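Local coordinates for phosphatidylinositol-specific phospholipase C1 (Streptomyces antibioticus, PDB 3H4X), which belongs to the calcium-dependent branch of the phosphoinositide phospholipase C family and folds as a single-chain barrel of parallel strands surrounded by helices, at residues Arg46-Ala51 with Ser84-Ala89; Gly106-Met111 with Gln151-Ala156; Arg122-Lys127 with Gly187-Glu192. All coordinates share one frame; numbering follows the deposited sequence.

Contact 1: residues Arg46-Ala51 with Ser84-Ala89; sequences RYFADA and SNCEGA
Asn-85 meets Phe-48 at the start of helix 48-52, where Tyr-47 is the N-cap residue. The first turn is held partly from within, because Asp-50 OD2, three residues on, takes the N-H of Tyr-47 at 3.1 Å. The loop 84-89 supplies an outside acceptor: Phe-48 N donates to Asn-85 O at 2.9 Å, with an N-H...O angle of 150°. The donor stands well above the plane of that carbonyl.

The Asn-85 side chain comes in obliquely beside Phe-48, its amide 59° from the ring plane. Its chi1 of 57° sets CG between the backbone N and the carbonyl carbon and leads the amide in beside Phe-48. Asn-85 CB rests on Arg-46 O at 3.4 Å. Asn-85 CG lies close to Phe-48 N. Asn-85 OD1 then reaches Phe-48 CB at 3.3 Å and lies at the ring edge by CD1, near the ring plane. The other tip atom, ND2, bonds to the carbonyl oxygen of Tyr-45.

Glu-87 crosses Tyr-47 at about a right angle, and Glu-87 CD approaches Tyr-47 CD1 at 3.3 Å. The carboxylate is gripped by backbone N-H groups of Arg-96, Thr-97 and Lys-98, which fixes it beside the ring. One water joins the segments. It accepts from Ala-49 N and donates to Glu-87 OE1 at 2.7 Å. Phe-48 itself continues inward to Leu-59 and Leu-61 of strand 58-64 and to helix 104-117. On the loop side Phe-48 CB touches Cys-86 SG at 4.1 Å, and the sulfur sits obliquely to the ring, 4.7 Å from its centroid.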
# COMPACT_ATOMS: atom_id res chain seq x y z
N ARG A 46 -0.04 17.61 9.27
CA ARG A 46 0.46 17.89 10.60
C ARG A 46 0.39 16.65 11.50
O ARG A 46 1.34 16.35 12.22
CB ARG A 46 -0.32 19.05 11.23
CG ARG A 46 0.21 19.46 12.59
CD ARG A 46 -0.47 20.72 13.10
NE ARG A 46 -0.10 21.00 14.48
CZ ARG A 46 1.08 21.47 14.86
NH1 ARG A 46 2.03 21.69 13.96
NH2 ARG A 46 1.33 21.70 16.15
N TYR A 47 -0.74 15.96 11.45
CA TYR A 47 -0.92 14.70 12.16
C TYR A 47 -1.33 13.63 11.17
O TYR A 47 -1.96 13.92 10.15
CB TYR A 47 -2.01 14.82 13.22
CG TYR A 47 -1.65 15.75 14.36
CD1 TYR A 47 -0.92 15.31 15.45
CD2 TYR A 47 -2.06 17.08 14.34
CE1 TYR A 47 -0.60 16.17 16.49
CE2 TYR A 47 -1.75 17.94 15.37
CZ TYR A 47 -1.02 17.48 16.43
OH TYR A 47 -0.71 18.35 17.46
N PHE A 48 -1.00 12.38 11.47
CA PHE A 48 -1.44 11.29 10.61
C PHE A 48 -2.96 11.27 10.47
O PHE A 48 -3.49 10.88 9.44
CB PHE A 48 -0.90 9.94 11.07
CG PHE A 48 -0.99 8.89 10.01
CD1 PHE A 48 -0.21 8.99 8.87
CD2 PHE A 48 -1.87 7.82 10.12
CE1 PHE A 48 -0.29 8.04 7.86
CE2 PHE A 48 -1.95 6.87 9.12
CZ PHE A 48 -1.16 6.98 7.99
N ALA A 49 -3.67 11.72 11.51
CA ALA A 49 -5.12 11.83 11.44
C ALA A 49 -5.54 12.70 10.25
O ALA A 49 -6.57 12.45 9.63
CB ALA A 49 -5.69 12.40 12.73
N ASP A 50 -4.75 13.72 9.96
CA ASP A 50 -5.04 14.58 8.81
C ASP A 50 -4.87 13.84 7.49
O ASP A 50 -5.62 14.07 6.54
CB ASP A 50 -4.18 15.84 8.84
CG ASP A 50 -4.46 16.70 10.05
OD1 ASP A 50 -5.65 16.95 10.34
OD2 ASP A 50 -3.49 17.11 10.72
N ALA A 51 -3.88 12.94 7.42
CA ALA A 51 -3.73 12.10 6.23
C ALA A 51 -4.95 11.20 6.08
O ALA A 51 -5.49 11.04 4.99
CB ALA A 51 -2.46 11.27 6.32
N SER A 84 7.99 11.57 11.87
CA SER A 84 6.67 11.22 11.41
C SER A 84 5.62 12.10 12.05
O SER A 84 5.88 12.78 13.05
CB SER A 84 6.36 9.77 11.77
OG SER A 84 6.01 9.67 13.14
N ASN A 85 4.42 12.06 11.49
CA ASN A 85 3.28 12.77 12.04
C ASN A 85 2.38 11.88 12.89
O ASN A 85 1.27 12.26 13.25
CB ASN A 85 2.47 13.44 10.92
CG ASN A 85 1.98 12.45 9.89
OD1 ASN A 85 2.00 11.24 10.10
ND2 ASN A 85 1.54 12.96 8.75
N CYS A 86 2.88 10.69 13.23
CA CYS A 86 2.11 9.73 14.01
C CYS A 86 2.21 10.05 15.51
O CYS A 86 3.28 10.42 15.99
CB CYS A 86 2.60 8.31 13.72
SG CYS A 86 2.62 7.93 11.95
N GLU A 87 1.10 9.90 16.23
CA GLU A 87 1.04 10.28 17.65
C GLU A 87 0.89 9.12 18.62
O GLU A 87 1.11 9.29 19.82
CB GLU A 87 -0.14 11.19 17.96
CG GLU A 87 -0.49 12.29 17.01
CD GLU A 87 -1.87 12.85 17.36
OE1 GLU A 87 -2.81 12.68 16.56
OE2 GLU A 87 -2.03 13.41 18.47
N GLY A 88 0.44 7.97 18.14
CA GLY A 88 0.09 6.88 19.04
C GLY A 88 -1.10 7.21 19.92
O GLY A 88 -1.10 6.91 21.12
N ALA A 89 -2.12 7.83 19.34
CA ALA A 89 -3.33 8.17 20.08
C ALA A 89 -4.00 6.92 20.64
O ALA A 89 -4.12 5.91 19.94
CB ALA A 89 -4.31 8.92 19.18
O HOH W 1 -2.60 11.38 14.16

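Contact 2: residues Gly106-Met111 with Gln151-Ala156; sequences GCLSDM and QKLGDA. With EOH (ethanol), chain K.
Leu-108 and Leu-153 carry the apolar part of this meeting between helices 104-117 and 142-153, on the outside of the barrel. Their side chains cross at about a right angle, with Leu-108 CD2 3.9 Å from Leu-153 CD1. The same methyl of Leu-153 also receives Met-111 CE at 4.0 Å, so one branch touches two residues a helical turn apart. Beside them, the aliphatic root of Lys-152 lies against Leu-108, with Lys-152 CB 3.7 Å from Leu-108 CB.

The polar part is at the end of Lys-152. A bend at chi2 (-73°) turns the chain past Leu-108, and the rest is extended toward Ser-109. Lys-152 NZ donates to Ser-109 OG and to the oxygen of a bound ethanol, each at 2.7 Å. The ethanol is probably from the crystallisation liquor. It comes too near Ser-109 OG, which makes both placements less sure. Ser-109 OG also bonds to Ala-105 O within its own helix. Lys-152 O has a further partner in Arg-112.

Leu-108, Met-111 and Leu-153 all reach Phe-191 of strand 189-195. The contact therefore has two chemistries: the apolar branches pack both helices against Phe-191, while the Lys-152 ammonium lies at a partly exposed edge, its polar partners modelled with some doubt.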
# COMPACT_ATOMS: atom_id res chain seq x y z
N GLY A 106 2.82 3.27 16.72
CA GLY A 106 2.11 4.52 16.96
C GLY A 106 1.19 4.89 15.80
O GLY A 106 0.07 5.35 16.00
N CYS A 107 1.68 4.69 14.58
CA CYS A 107 0.86 4.92 13.40
C CYS A 107 -0.38 4.03 13.42
O CYS A 107 -1.50 4.49 13.18
CB CYS A 107 1.69 4.63 12.14
SG CYS A 107 0.78 4.83 10.61
N LEU A 108 -0.18 2.75 13.71
CA LEU A 108 -1.28 1.80 13.77
C LEU A 108 -2.29 2.18 14.85
O LEU A 108 -3.49 2.01 14.67
CB LEU A 108 -0.75 0.39 14.00
CG LEU A 108 0.05 -0.22 12.84
CD1 LEU A 108 0.78 -1.46 13.31
CD2 LEU A 108 -0.85 -0.52 11.65
N SER A 109 -1.80 2.70 15.97
CA SER A 109 -2.69 3.19 17.01
C SER A 109 -3.54 4.36 16.50
O SER A 109 -4.74 4.41 16.76
CB SER A 109 -1.90 3.61 18.25
OG SER A 109 -1.30 2.49 18.88
N ASP A 110 -2.92 5.29 15.78
CA ASP A 110 -3.67 6.40 15.21
C ASP A 110 -4.75 5.87 14.27
O ASP A 110 -5.90 6.34 14.29
CB ASP A 110 -2.76 7.35 14.42
CG ASP A 110 -1.88 8.20 15.31
OD1 ASP A 110 -1.90 8.02 16.55
OD2 ASP A 110 -1.15 9.06 14.76
N MET A 111 -4.38 4.89 13.45
CA MET A 111 -5.33 4.29 12.51
C MET A 111 -6.51 3.65 13.23
O MET A 111 -7.65 3.81 12.82
CB MET A 111 -4.62 3.24 11.65
CG MET A 111 -3.64 3.83 10.65
SD MET A 111 -2.70 2.58 9.76
CE MET A 111 -3.99 1.71 8.88
N GLN A 151 -2.73 -7.24 16.30
CA GLN A 151 -2.91 -6.70 17.64
C GLN A 151 -3.56 -5.32 17.61
O GLN A 151 -4.46 -5.02 18.40
CB GLN A 151 -1.56 -6.64 18.37
CG GLN A 151 -1.66 -6.22 19.83
CD GLN A 151 -1.44 -4.74 20.05
OE1 GLN A 151 -0.56 -4.13 19.43
NE2 GLN A 151 -2.23 -4.15 20.95
N LYS A 152 -3.10 -4.47 16.70
CA LYS A 152 -3.56 -3.09 16.66
C LYS A 152 -4.91 -2.91 15.97
O LYS A 152 -5.73 -2.09 16.40
CB LYS A 152 -2.53 -2.20 15.98
CG LYS A 152 -1.24 -2.03 16.77
CD LYS A 152 -1.43 -1.13 17.97
CE LYS A 152 -0.09 -0.84 18.64
NZ LYS A 152 -0.24 0.13 19.76
N LEU A 153 -5.14 -3.66 14.89
CA LEU A 153 -6.28 -3.40 14.01
C LEU A 153 -7.29 -4.54 13.94
O LEU A 153 -8.45 -4.33 13.57
CB LEU A 153 -5.80 -3.07 12.60
CG LEU A 153 -5.07 -1.74 12.46
CD1 LEU A 153 -4.57 -1.56 11.04
CD2 LEU A 153 -5.99 -0.59 12.86
N GLY A 154 -6.85 -5.76 14.25
CA GLY A 154 -7.74 -6.91 14.26
C GLY A 154 -8.65 -7.00 13.05
O GLY A 154 -8.18 -7.07 11.91
N ASP A 155 -9.96 -7.00 13.30
CA ASP A 155 -10.96 -7.26 12.28
C ASP A 155 -11.09 -6.17 11.22
O ASP A 155 -11.82 -6.34 10.25
CB ASP A 155 -12.33 -7.52 12.94
CG ASP A 155 -12.92 -6.28 13.59
OD1 ASP A 155 -12.27 -5.21 13.59
OD2 ASP A 155 -14.06 -6.36 14.10
N ALA A 156 -10.39 -5.06 11.41
CA ALA A 156 -10.46 -3.96 10.46
C ALA A 156 -9.63 -4.22 9.20
O ALA A 156 -9.73 -3.48 8.23
CB ALA A 156 -10.03 -2.67 11.12
C1 EOH K . 1.60 2.44 20.07
C2 EOH K . 0.54 3.17 20.89
O EOH K . 2.02 1.24 20.69

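Contact 3: residues Arg122-Lys127 with Gly187-Glu192; sequences RPILLK and GKFLFE. With EOH (ethanol), chain T.
The Phe-191 ring carries Leu-126 CD2 over one face, 4.1 Å above the plane and shifted toward the rim. Leu-126 and Phe-191 lie side by side and point the same way, with Leu-126 CB 3.7 Å from Phe-191 CD1. The neighbouring ring of Phe-189 is met obliquely by the same Leu-126 CD2, at 3.7 Å from Phe-189 CD1, and also by Ile-124 CB. Leu-126 chi1 (-69°) and chi2 (-44°) together bring CD2 to both rings. Before the strand, the Arg-122 guanidinium has Ile-124 CD1 over the centre of one face. Arg-122 NH2 is held by the carbonyl oxygens of Leu-52 and Ala-56.

Leu-125, Leu-190, Lys-127 and Glu-192 occupy the other side of the sheet. Leu-125 CD1 packs on Leu-190 CB at 3.8 Å. Extended Lys-127 and Glu-192 run alongside each other, and Glu-192 OE1 rests 3.4 Å from Lys-127 CG. That oxygen is buried here and has no polar partner in the model. Lys-127 NZ makes a salt bridge with Asp-260 and donates to an ethanol oxygen at 2.8 Å.

Four nearly straight backbone bonds join the strands. Ile-124 N donates to Lys-188 O and Leu-126 N to Leu-190 O (2.8 Å). In return, Leu-190 N and Glu-192 N donate to Ile-124 O and Leu-126 O. The strand directions differ by 27°. In this chain Phe-189 and Phe-191 meet the outer helices. Parallel neighbours joined by a helical crossover, here including helix 142-153, with helices outside, are typical of the TIM barrel.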
# COMPACT_ATOMS: atom_id res chain seq x y z
N ARG A 122 -14.32 4.93 4.12
CA ARG A 122 -13.82 4.41 2.85
C ARG A 122 -12.70 3.41 3.10
O ARG A 122 -11.93 3.57 4.05
CB ARG A 122 -13.29 5.56 2.00
CG ARG A 122 -11.97 6.12 2.52
CD ARG A 122 -11.66 7.48 1.93
NE ARG A 122 -10.30 7.90 2.26
CZ ARG A 122 -9.93 8.48 3.40
NH1 ARG A 122 -10.82 8.72 4.36
NH2 ARG A 122 -8.67 8.83 3.58
N PRO A 123 -12.58 2.39 2.25
CA PRO A 123 -11.43 1.50 2.41
C PRO A 123 -10.14 2.27 2.13
O PRO A 123 -10.08 3.08 1.20
CB PRO A 123 -11.66 0.43 1.34
CG PRO A 123 -12.53 1.09 0.32
CD PRO A 123 -13.41 2.04 1.09
N ILE A 124 -9.11 2.01 2.93
CA ILE A 124 -7.84 2.72 2.78
C ILE A 124 -6.72 1.71 2.65
O ILE A 124 -6.60 0.77 3.44
CB ILE A 124 -7.58 3.66 3.97
CG1 ILE A 124 -8.61 4.79 3.98
CG2 ILE A 124 -6.16 4.22 3.91
CD1 ILE A 124 -8.59 5.65 5.22
N LEU A 125 -5.90 1.89 1.62
CA LEU A 125 -4.72 1.07 1.41
C LEU A 125 -3.51 1.77 2.00
O LEU A 125 -3.20 2.91 1.63
CB LEU A 125 -4.50 0.83 -0.08
CG LEU A 125 -3.25 0.03 -0.47
CD1 LEU A 125 -3.25 -1.36 0.17
CD2 LEU A 125 -3.12 -0.09 -1.99
N LEU A 126 -2.85 1.11 2.95
CA LEU A 126 -1.58 1.57 3.47
C LEU A 126 -0.48 0.91 2.68
O LEU A 126 -0.28 -0.31 2.77
CB LEU A 126 -1.42 1.20 4.94
CG LEU A 126 -2.32 1.91 5.93
CD1 LEU A 126 -2.39 3.40 5.62
CD2 LEU A 126 -3.70 1.29 5.90
N LYS A 127 0.22 1.70 1.88
CA LYS A 127 1.33 1.19 1.12
C LYS A 127 2.58 1.35 1.97
O LYS A 127 2.93 2.45 2.38
CB LYS A 127 1.49 1.96 -0.18
CG LYS A 127 2.75 1.63 -0.93
CD LYS A 127 2.82 2.38 -2.24
CE LYS A 127 4.21 2.31 -2.83
NZ LYS A 127 4.26 2.93 -4.18
N GLY A 187 -15.01 0.53 6.13
CA GLY A 187 -14.43 0.27 7.44
C GLY A 187 -13.24 -0.68 7.43
O GLY A 187 -12.89 -1.23 8.47
N LYS A 188 -12.61 -0.85 6.27
CA LYS A 188 -11.45 -1.74 6.16
C LYS A 188 -10.16 -1.02 5.81
O LYS A 188 -10.16 -0.01 5.09
CB LYS A 188 -11.69 -2.84 5.12
CG LYS A 188 -12.87 -3.75 5.44
CD LYS A 188 -12.61 -4.62 6.66
CE LYS A 188 -13.85 -5.44 7.01
NZ LYS A 188 -13.61 -6.36 8.15
N PHE A 189 -9.07 -1.57 6.31
CA PHE A 189 -7.73 -1.21 5.87
C PHE A 189 -7.14 -2.38 5.12
O PHE A 189 -7.36 -3.54 5.47
CB PHE A 189 -6.82 -0.92 7.07
CG PHE A 189 -7.21 0.29 7.86
CD1 PHE A 189 -7.09 1.56 7.32
CD2 PHE A 189 -7.67 0.16 9.15
CE1 PHE A 189 -7.45 2.68 8.06
CE2 PHE A 189 -8.03 1.28 9.90
CZ PHE A 189 -7.91 2.53 9.35
N LEU A 190 -6.37 -2.07 4.09
CA LEU A 190 -5.57 -3.06 3.40
C LEU A 190 -4.12 -2.59 3.45
O LEU A 190 -3.86 -1.40 3.62
CB LEU A 190 -6.04 -3.22 1.95
CG LEU A 190 -7.48 -3.72 1.78
CD1 LEU A 190 -8.48 -2.57 1.81
CD2 LEU A 190 -7.64 -4.50 0.49
N PHE A 191 -3.20 -3.53 3.31
CA PHE A 191 -1.78 -3.21 3.31
C PHE A 191 -1.11 -3.76 2.07
O PHE A 191 -1.38 -4.90 1.66
CB PHE A 191 -1.10 -3.80 4.55
CG PHE A 191 -1.48 -3.12 5.83
CD1 PHE A 191 -0.69 -2.11 6.35
CD2 PHE A 191 -2.62 -3.48 6.51
CE1 PHE A 191 -1.04 -1.46 7.52
CE2 PHE A 191 -2.98 -2.84 7.68
CZ PHE A 191 -2.18 -1.83 8.18
N GLU A 192 -0.24 -2.95 1.47
CA GLU A 192 0.62 -3.34 0.35
C GLU A 192 2.07 -3.23 0.81
O GLU A 192 2.42 -2.26 1.48
CB GLU A 192 0.39 -2.40 -0.83
CG GLU A 192 1.40 -2.58 -1.97
CD GLU A 192 1.48 -1.38 -2.92
OE1 GLU A 192 0.76 -0.38 -2.73
OE2 GLU A 192 2.30 -1.46 -3.86
C1 EOH T . 7.28 3.20 -5.16
C2 EOH T . 8.72 3.50 -5.58
O EOH T . 6.71 4.25 -4.40

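Contact 1 closes first along the chain, and contacts 2 and 3 follow with alternating segments. The centre of contact 3 is about 7 Å from the chain centre, and this contact joins two adjacent barrel strands. Contact 2 lies about 11 Å away, centre to centre, and joins the helices that cover them. Ala-156 O and Asp-155 O of contact 2 accept bonds from Phe-189 N and Lys-188 NZ of contact 3. The centre of contact 1 is about 13 Å from that of contact 2, farther out. Asp-110 of helix 104-117 takes the backbone N-H groups of Glu-87 and Ala-89. Barrel strand, outer helix and peripheral loop thus form successive layers, with helix 104-117 in the middle.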